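Probable arabinosyltransferase C (Mycobacterium tuberculosis, PDB 3PTY) probably polymerises arabinose into the arabinan of arabinogalactan as a membrane arabinosyltransferase, and is represented here by its extracellular, lectin-like carbohydrate-binding C-terminal domain. Local coordinates at residues V39-N44 / Q254-A259; P244-R249 / T326-L331. One frame throughout, in Å; residues are numbered along the deposited sequence.

Contact 1 of 2, residues V39-N44 / Q254-A259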
ATOM      1  N   VAL A  39      17.492  11.008   0.578  1.00 19.08           N
ATOM      2  CA  VAL A  39      16.350  11.913   0.654  1.00 18.42           C
ATOM      3  C   VAL A  39      16.771  13.336   0.327  1.00 19.95           C
ATOM      4  O   VAL A  39      17.779  13.823   0.838  1.00 20.04           O
ATOM      5  CB  VAL A  39      15.732  11.890   2.062  1.00 21.09           C
ATOM      6  CG1 VAL A  39      14.616  12.923   2.180  1.00 20.65           C
ATOM      7  CG2 VAL A  39      15.223  10.484   2.392  1.00 19.54           C
ATOM      8  N   GLU A  40      15.985  13.995  -0.517  1.00 19.25           N
ATOM      9  CA  GLU A  40      16.264  15.357  -0.945  1.00 20.41           C
ATOM     10  C   GLU A  40      15.208  16.288  -0.365  1.00 20.41           C
ATOM     11  O   GLU A  40      14.188  16.551  -1.000  1.00 21.98           O
ATOM     12  CB  GLU A  40      16.251  15.430  -2.479  1.00 16.01           C
ATOM     13  CG  GLU A  40      16.445  16.825  -3.031  1.00 20.97           C
ATOM     14  CD  GLU A  40      16.282  16.896  -4.547  1.00 22.33           C
ATOM     15  OE1 GLU A  40      15.580  16.037  -5.132  1.00 19.37           O
ATOM     16  OE2 GLU A  40      16.856  17.829  -5.143  1.00 19.72           O
ATOM     17  N   LEU A  41      15.447  16.775   0.849  1.00 21.86           N
ATOM     18  CA  LEU A  41      14.467  17.606   1.548  1.00 19.12           C
ATOM     19  C   LEU A  41      14.301  18.989   0.928  1.00 23.36           C
ATOM     20  O   LEU A  41      13.234  19.597   1.023  1.00 21.50           O
ATOM     21  CB  LEU A  41      14.859  17.781   3.018  1.00 23.96           C
ATOM     22  CG  LEU A  41      14.614  16.592   3.947  1.00 27.75           C
ATOM     23  CD1 LEU A  41      14.982  16.977   5.374  1.00 33.35           C
ATOM     24  CD2 LEU A  41      13.163  16.167   3.865  1.00 28.12           C
ATOM     25  N   ASP A  42      15.358  19.491   0.305  1.00 23.28           N
ATOM     26  CA  ASP A  42      15.327  20.846  -0.241  1.00 24.46           C
ATOM     27  C   ASP A  42      15.737  20.832  -1.705  1.00 24.66           C
ATOM     28  O   ASP A  42      16.880  21.114  -2.036  1.00 23.79           O
ATOM     29  CB  ASP A  42      16.259  21.759   0.554  1.00 26.06           C
ATOM     30  CG  ASP A  42      16.121  23.218   0.153  1.00 32.02           C
ATOM     31  OD1 ASP A  42      15.296  23.521  -0.736  1.00 27.26           O
ATOM     32  OD2 ASP A  42      16.837  24.059   0.728  1.00 33.27           O
ATOM     33  N   PRO A  43      14.798  20.493  -2.589  1.00 23.55           N
ATOM     34  CA  PRO A  43      15.100  20.434  -4.021  1.00 22.89           C
ATOM     35  C   PRO A  43      15.577  21.785  -4.562  1.00 24.50           C
ATOM     36  O   PRO A  43      16.326  21.830  -5.528  1.00 21.14           O
ATOM     37  CB  PRO A  43      13.753  20.036  -4.644  1.00 26.94           C
ATOM     38  CG  PRO A  43      12.727  20.404  -3.592  1.00 30.58           C
ATOM     39  CD  PRO A  43      13.419  20.063  -2.306  1.00 26.63           C
ATOM     40  N   ASN A  44      15.176  22.883  -3.937  1.00 20.96           N
ATOM     41  CA  ASN A  44      15.625  24.175  -4.439  1.00 22.28           C
ATOM     42  C   ASN A  44      17.111  24.450  -4.231  1.00 23.40           C
ATOM     43  O   ASN A  44      17.723  25.187  -5.002  1.00 25.44           O
ATOM     44  CB  ASN A  44      14.753  25.299  -3.898  1.00 25.97           C
ATOM     45  CG  ASN A  44      13.482  25.456  -4.709  1.00 34.88           C
ATOM     46  OD1 ASN A  44      13.497  25.897  -5.879  1.00 33.01           O
ATOM     47  ND2 ASN A  44      12.385  25.063  -4.117  1.00 18.18           N
ATOM     48  N   GLN A 254      17.929   7.431   7.018  1.00 20.78           N
ATOM     49  CA  GLN A 254      18.270   7.221   8.427  1.00 22.11           C
ATOM     50  C   GLN A 254      18.705   8.529   9.082  1.00 26.83           C
ATOM     51  O   GLN A 254      18.328   8.832  10.213  1.00 22.51           O
ATOM     52  CB  GLN A 254      19.373   6.173   8.579  1.00 21.23           C
ATOM     53  CG  GLN A 254      19.714   5.858  10.037  1.00 26.35           C
ATOM     54  CD  GLN A 254      18.513   5.343  10.798  1.00 28.67           C
ATOM     55  OE1 GLN A 254      17.682   4.630  10.243  1.00 26.53           O
ATOM     56  NE2 GLN A 254      18.409   5.707  12.074  1.00 30.11           N
ATOM     57  N   ASN A 255      19.510   9.305   8.368  1.00 24.22           N
ATOM     58  CA  ASN A 255      19.977  10.580   8.899  1.00 26.94           C
ATOM     59  C   ASN A 255      18.863  11.618   8.963  1.00 27.47           C
ATOM     60  O   ASN A 255      18.833  12.453   9.863  1.00 27.95           O
ATOM     61  CB  ASN A 255      21.148  11.115   8.067  1.00 31.53           C
ATOM     62  CG  ASN A 255      21.660  12.455   8.573  1.00 45.93           C
ATOM     63  OD1 ASN A 255      21.049  13.500   8.336  1.00 44.69           O
ATOM     64  ND2 ASN A 255      22.793  12.431   9.264  1.00 50.36           N
ATOM     65  N   VAL A 256      17.943  11.565   8.000  1.00 21.22           N
ATOM     66  CA  VAL A 256      16.863  12.538   7.937  1.00 19.19           C
ATOM     67  C   VAL A 256      15.753  12.226   8.937  1.00 23.09           C
ATOM     68  O   VAL A 256      15.298  13.104   9.668  1.00 24.09           O
ATOM     69  CB  VAL A 256      16.258  12.600   6.513  1.00 21.08           C
ATOM     70  CG1 VAL A 256      14.914  13.312   6.538  1.00 23.17           C
ATOM     71  CG2 VAL A 256      17.219  13.301   5.574  1.00 21.88           C
ATOM     72  N   VAL A 257      15.320  10.971   8.956  1.00 19.70           N
ATOM     73  CA  VAL A 257      14.182  10.556   9.772  1.00 22.73           C
ATOM     74  C   VAL A 257      14.607  10.192  11.194  1.00 26.46           C
ATOM     75  O   VAL A 257      13.918  10.513  12.159  1.00 25.83           O
ATOM     76  CB  VAL A 257      13.439   9.365   9.118  1.00 21.96           C
ATOM     77  CG1 VAL A 257      12.351   8.828  10.036  1.00 18.71           C
ATOM     78  CG2 VAL A 257      12.836   9.798   7.772  1.00 23.04           C
ATOM     79  N   GLY A 258      15.750   9.526  11.311  1.00 24.89           N
ATOM     80  CA  GLY A 258      16.278   9.127  12.604  1.00 27.36           C
ATOM     81  C   GLY A 258      15.474   8.014  13.249  1.00 25.47           C
ATOM     82  O   GLY A 258      14.639   7.382  12.605  1.00 23.55           O
ATOM     83  N   ALA A 259      15.724   7.786  14.534  1.00 23.89           N
ATOM     84  CA  ALA A 259      15.096   6.688  15.263  1.00 25.55           C
ATOM     85  C   ALA A 259      14.075   7.171  16.289  1.00 24.85           C
ATOM     86  O   ALA A 259      13.486   6.362  17.009  1.00 24.99           O
ATOM     87  CB  ALA A 259      16.162   5.828  15.940  1.00 32.83           C
TER
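V256 packs against V39 and L41 where the short helix 253-257 lies over one face of the mixed sheet of this beta-sandwich domain. The helix follows directly on strand 251-252, the neighbour of strand 37-40 in that sheet, where R251 pairs with V39 through the backbone, so the chain turns back over the strand it has just joined.

Across the contact the packing is wholly apolar, and V256 divides it between its two methyls. CG2 stands beside the backbone N and meets CB of V39, with 4.1 Å between V256 CG2 and V39 CB. CG1, anti to that N (chi1 165°), reaches the other way, and V256 CG1 lies 3.8 Å from L41 CD1 as the two side chains come tip to tip. W291, L342 and V327, on other strands of the same sheet, extend this apolar layer.

Polar contacts fix the helix itself. Near its start, N255 N is bonded to T252 OG1. Q276 NE2 bonds Q254 OE1 in the first turn and G258 O just past the last, next to the C31-C275 disulfide, whose C31 the Q254 side chain touches. The chain leaves helical geometry at G258, with phi 71°, yet this residue still closes a last turn: its N sits 2.9 Å from Q254 O.

Contact 2 of 2, residues P244-R249 / T326-L331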
ATOM      1  N   PRO A 244      12.770  23.551 -13.647  1.00 17.69           N
ATOM      2  CA  PRO A 244      14.185  23.612 -14.052  1.00 18.10           C
ATOM      3  C   PRO A 244      15.047  22.468 -13.534  1.00 20.50           C
ATOM      4  O   PRO A 244      14.665  21.787 -12.582  1.00 18.15           O
ATOM      5  CB  PRO A 244      14.663  24.951 -13.464  1.00 18.68           C
ATOM      6  CG  PRO A 244      13.418  25.790 -13.400  1.00 17.54           C
ATOM      7  CD  PRO A 244      12.349  24.785 -12.963  1.00 17.65           C
ATOM      8  N   PRO A 245      16.220  22.267 -14.158  1.00 19.40           N
ATOM      9  CA  PRO A 245      17.102  21.149 -13.807  1.00 18.38           C
ATOM     10  C   PRO A 245      17.838  21.373 -12.493  1.00 20.60           C
ATOM     11  O   PRO A 245      18.162  22.507 -12.127  1.00 20.00           O
ATOM     12  CB  PRO A 245      18.109  21.114 -14.960  1.00 18.59           C
ATOM     13  CG  PRO A 245      18.130  22.532 -15.496  1.00 20.56           C
ATOM     14  CD  PRO A 245      16.739  23.078 -15.275  1.00 19.76           C
ATOM     15  N   ARG A 246      18.106  20.281 -11.789  1.00 18.38           N
ATOM     16  CA  ARG A 246      18.856  20.357 -10.548  1.00 18.78           C
ATOM     17  C   ARG A 246      19.716  19.123 -10.341  1.00 17.98           C
ATOM     18  O   ARG A 246      19.519  18.088 -10.987  1.00 15.84           O
ATOM     19  CB  ARG A 246      17.898  20.521  -9.364  1.00 19.99           C
ATOM     20  CG  ARG A 246      17.046  19.286  -9.073  1.00 20.83           C
ATOM     21  CD  ARG A 246      16.009  19.606  -8.005  1.00 22.92           C
ATOM     22  NE  ARG A 246      15.378  18.425  -7.416  1.00 20.50           N
ATOM     23  CZ  ARG A 246      14.208  17.929  -7.804  1.00 23.23           C
ATOM     24  NH1 ARG A 246      13.543  18.496  -8.805  1.00 18.87           N
ATOM     25  NH2 ARG A 246      13.699  16.860  -7.193  1.00 20.03           N
ATOM     26  N   ILE A 247      20.678  19.244  -9.434  1.00 18.38           N
ATOM     27  CA  ILE A 247      21.455  18.100  -8.963  1.00 19.22           C
ATOM     28  C   ILE A 247      21.179  17.959  -7.472  1.00 19.93           C
ATOM     29  O   ILE A 247      21.608  18.788  -6.676  1.00 18.38           O
ATOM     30  CB  ILE A 247      22.962  18.299  -9.209  1.00 22.41           C
ATOM     31  CG1 ILE A 247      23.244  18.383 -10.718  1.00 20.87           C
ATOM     32  CG2 ILE A 247      23.767  17.148  -8.593  1.00 24.69           C
ATOM     33  CD1 ILE A 247      24.712  18.679 -11.048  1.00 23.25           C
ATOM     34  N   PRO A 248      20.443  16.913  -7.089  1.00 19.15           N
ATOM     35  CA  PRO A 248      19.909  16.843  -5.720  1.00 20.19           C
ATOM     36  C   PRO A 248      20.974  16.835  -4.635  1.00 26.02           C
ATOM     37  O   PRO A 248      21.972  16.128  -4.758  1.00 23.16           O
ATOM     38  CB  PRO A 248      19.154  15.509  -5.705  1.00 17.59           C
ATOM     39  CG  PRO A 248      18.760  15.291  -7.147  1.00 21.93           C
ATOM     40  CD  PRO A 248      19.965  15.799  -7.925  1.00 19.06           C
ATOM     41  N   ARG A 249      20.759  17.617  -3.581  1.00 20.61           N
ATOM     42  CA  ARG A 249      21.552  17.474  -2.367  1.00 22.47           C
ATOM     43  C   ARG A 249      20.790  16.524  -1.448  1.00 24.15           C
ATOM     44  O   ARG A 249      19.610  16.729  -1.192  1.00 21.53           O
ATOM     45  CB  ARG A 249      21.774  18.843  -1.723  1.00 28.37           C
ATOM     46  CG  ARG A 249      22.456  19.829  -2.686  1.00 36.08           C
ATOM     47  CD  ARG A 249      22.762  21.166  -2.035  1.00 48.13           C
ATOM     48  NE  ARG A 249      23.775  21.043  -0.992  1.00 60.46           N
ATOM     49  CZ  ARG A 249      24.194  22.051  -0.235  1.00 67.42           C
ATOM     50  NH1 ARG A 249      23.688  23.265  -0.403  1.00 66.27           N
ATOM     51  NH2 ARG A 249      25.121  21.844   0.692  1.00 71.28           N
ATOM     52  N   THR A 326       4.908  14.163   0.110  1.00 19.54           N
ATOM     53  CA  THR A 326       5.978  13.296  -0.359  1.00 20.69           C
ATOM     54  C   THR A 326       7.250  14.110  -0.569  1.00 25.00           C
ATOM     55  O   THR A 326       7.230  15.155  -1.210  1.00 23.89           O
ATOM     56  CB  THR A 326       5.583  12.591  -1.664  1.00 23.12           C
ATOM     57  OG1 THR A 326       4.402  11.816  -1.433  1.00 24.25           O
ATOM     58  CG2 THR A 326       6.699  11.668  -2.148  1.00 20.19           C
ATOM     59  N   VAL A 327       8.359  13.641  -0.013  1.00 18.83           N
ATOM     60  CA  VAL A 327       9.626  14.319  -0.232  1.00 14.68           C
ATOM     61  C   VAL A 327      10.403  13.568  -1.308  1.00 20.58           C
ATOM     62  O   VAL A 327      10.248  12.355  -1.472  1.00 23.46           O
ATOM     63  CB  VAL A 327      10.455  14.420   1.061  1.00 23.84           C
ATOM     64  CG1 VAL A 327       9.677  15.194   2.128  1.00 28.64           C
ATOM     65  CG2 VAL A 327      10.807  13.040   1.569  1.00 23.13           C
ATOM     66  N   ALA A 328      11.219  14.286  -2.066  1.00 17.38           N
ATOM     67  CA  ALA A 328      11.962  13.647  -3.144  1.00 16.59           C
ATOM     68  C   ALA A 328      12.951  12.650  -2.550  1.00 17.29           C
ATOM     69  O   ALA A 328      13.628  12.952  -1.574  1.00 16.86           O
ATOM     70  CB  ALA A 328      12.691  14.697  -3.976  1.00 14.65           C
ATOM     71  N   SER A 329      13.038  11.457  -3.126  1.00 16.07           N
ATOM     72  CA  SER A 329      14.016  10.487  -2.651  1.00 18.74           C
ATOM     73  C   SER A 329      14.466   9.558  -3.776  1.00 20.69           C
ATOM     74  O   SER A 329      13.775   9.421  -4.786  1.00 19.66           O
ATOM     75  CB  SER A 329      13.439   9.665  -1.494  1.00 16.85           C
ATOM     76  OG  SER A 329      12.440   8.780  -1.971  1.00 20.73           O
ATOM     77  N   TYR A 330      15.612   8.907  -3.575  1.00 16.19           N
ATOM     78  CA  TYR A 330      16.238   8.073  -4.599  1.00 20.61           C
ATOM     79  C   TYR A 330      16.886   6.870  -3.934  1.00 22.28           C
ATOM     80  O   TYR A 330      17.453   6.992  -2.856  1.00 23.61           O
ATOM     81  CB  TYR A 330      17.314   8.877  -5.348  1.00 16.88           C
ATOM     82  CG  TYR A 330      16.817  10.246  -5.754  1.00 22.20           C
ATOM     83  CD1 TYR A 330      16.910  11.317  -4.883  1.00 19.97           C
ATOM     84  CD2 TYR A 330      16.228  10.459  -6.996  1.00 19.42           C
ATOM     85  CE1 TYR A 330      16.440  12.569  -5.233  1.00 18.66           C
ATOM     86  CE2 TYR A 330      15.750  11.721  -7.357  1.00 21.50           C
ATOM     87  CZ  TYR A 330      15.863  12.766  -6.469  1.00 20.11           C
ATOM     88  OH  TYR A 330      15.396  14.020  -6.799  1.00 21.72           O
ATOM     89  N   LEU A 331      16.813   5.709  -4.576  1.00 17.28           N
ATOM     90  CA  LEU A 331      17.467   4.513  -4.042  1.00 17.83           C
ATOM     91  C   LEU A 331      18.905   4.428  -4.554  1.00 22.79           C
ATOM     92  O   LEU A 331      19.133   4.281  -5.752  1.00 22.95           O
ATOM     93  CB  LEU A 331      16.698   3.258  -4.458  1.00 19.47           C
ATOM     94  CG  LEU A 331      17.236   1.932  -3.920  1.00 24.92           C
ATOM     95  CD1 LEU A 331      17.182   1.917  -2.390  1.00 24.45           C
ATOM     96  CD2 LEU A 331      16.454   0.756  -4.507  1.00 20.74           C
TER
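R246 and Y330 bring their polar ends together inside the domain, R246 from the loop 244-249 and Y330 from strand 322-331. R246 can be traced outward from CB: at chi1 69° CG stands between the backbone N and the carbonyl carbon, the crowded position, and the chain then runs extended to NE, passing CD beside P43. NE forms a salt bridge with E40 OE2. NH1 is hydrogen-bonded to T168 OG1, and NH2 to N210 OD1, so each guanidinium nitrogen has a polar partner and the rotation of the group is fixed. NH2 also makes the meeting with strand 322-331: R246 NH2 is 4.0 Å from A328 CB, which lies at the edge of the guanidinium near its plane, and 3.3 Å from Y330 OH. The guanidinium and the phenol ring are inclined by 58° to each other rather than stacked.

P248 takes the other share of the tyrosine, its ring crossing the Y330 side chain at about a right angle. P248 CG is 3.6 Å from Y330 OH and 3.9 Å from Y330 CZ, while P248 CB is 4.0 Å from Y330 CE1. The phenol oxygen is itself hydrogen-bonded to E40 OE1.

All four touching residues are buried at the join of the two sheets. Strands 164-171 and 209-214 of the antiparallel sheet supply V166, T168, N210 and R212 around them, and strands 37-40 and 322-331, neighbours in the mixed sheet, bring E40 and A328 up to the loop.

How the contacts relate
The centres of the two contacts are about 11 Å apart, and their segments alternate along the chain: 39-44, 244-249, 254-259, 326-331. Strands 37-40 and 322-331 are neighbours in the mixed sheet, so both contacts build on it. Contact 1 sets a helix against it; contact 2 sets the loop 244-249 against strand 322-331, with strands 164-171 and 209-214 of the antiparallel sheet packed around it. The centre of contact 1 lies about 14 Å, that of contact 2 about 5 Å, from the centre of the chain. E40, in 39-44, points away from the helix and carries its carboxylate into contact 2. Segments far apart in sequence thus meet inside the carbohydrate-binding domain, and L331, next to Y330, touches the bound octyl arabinofuranoside.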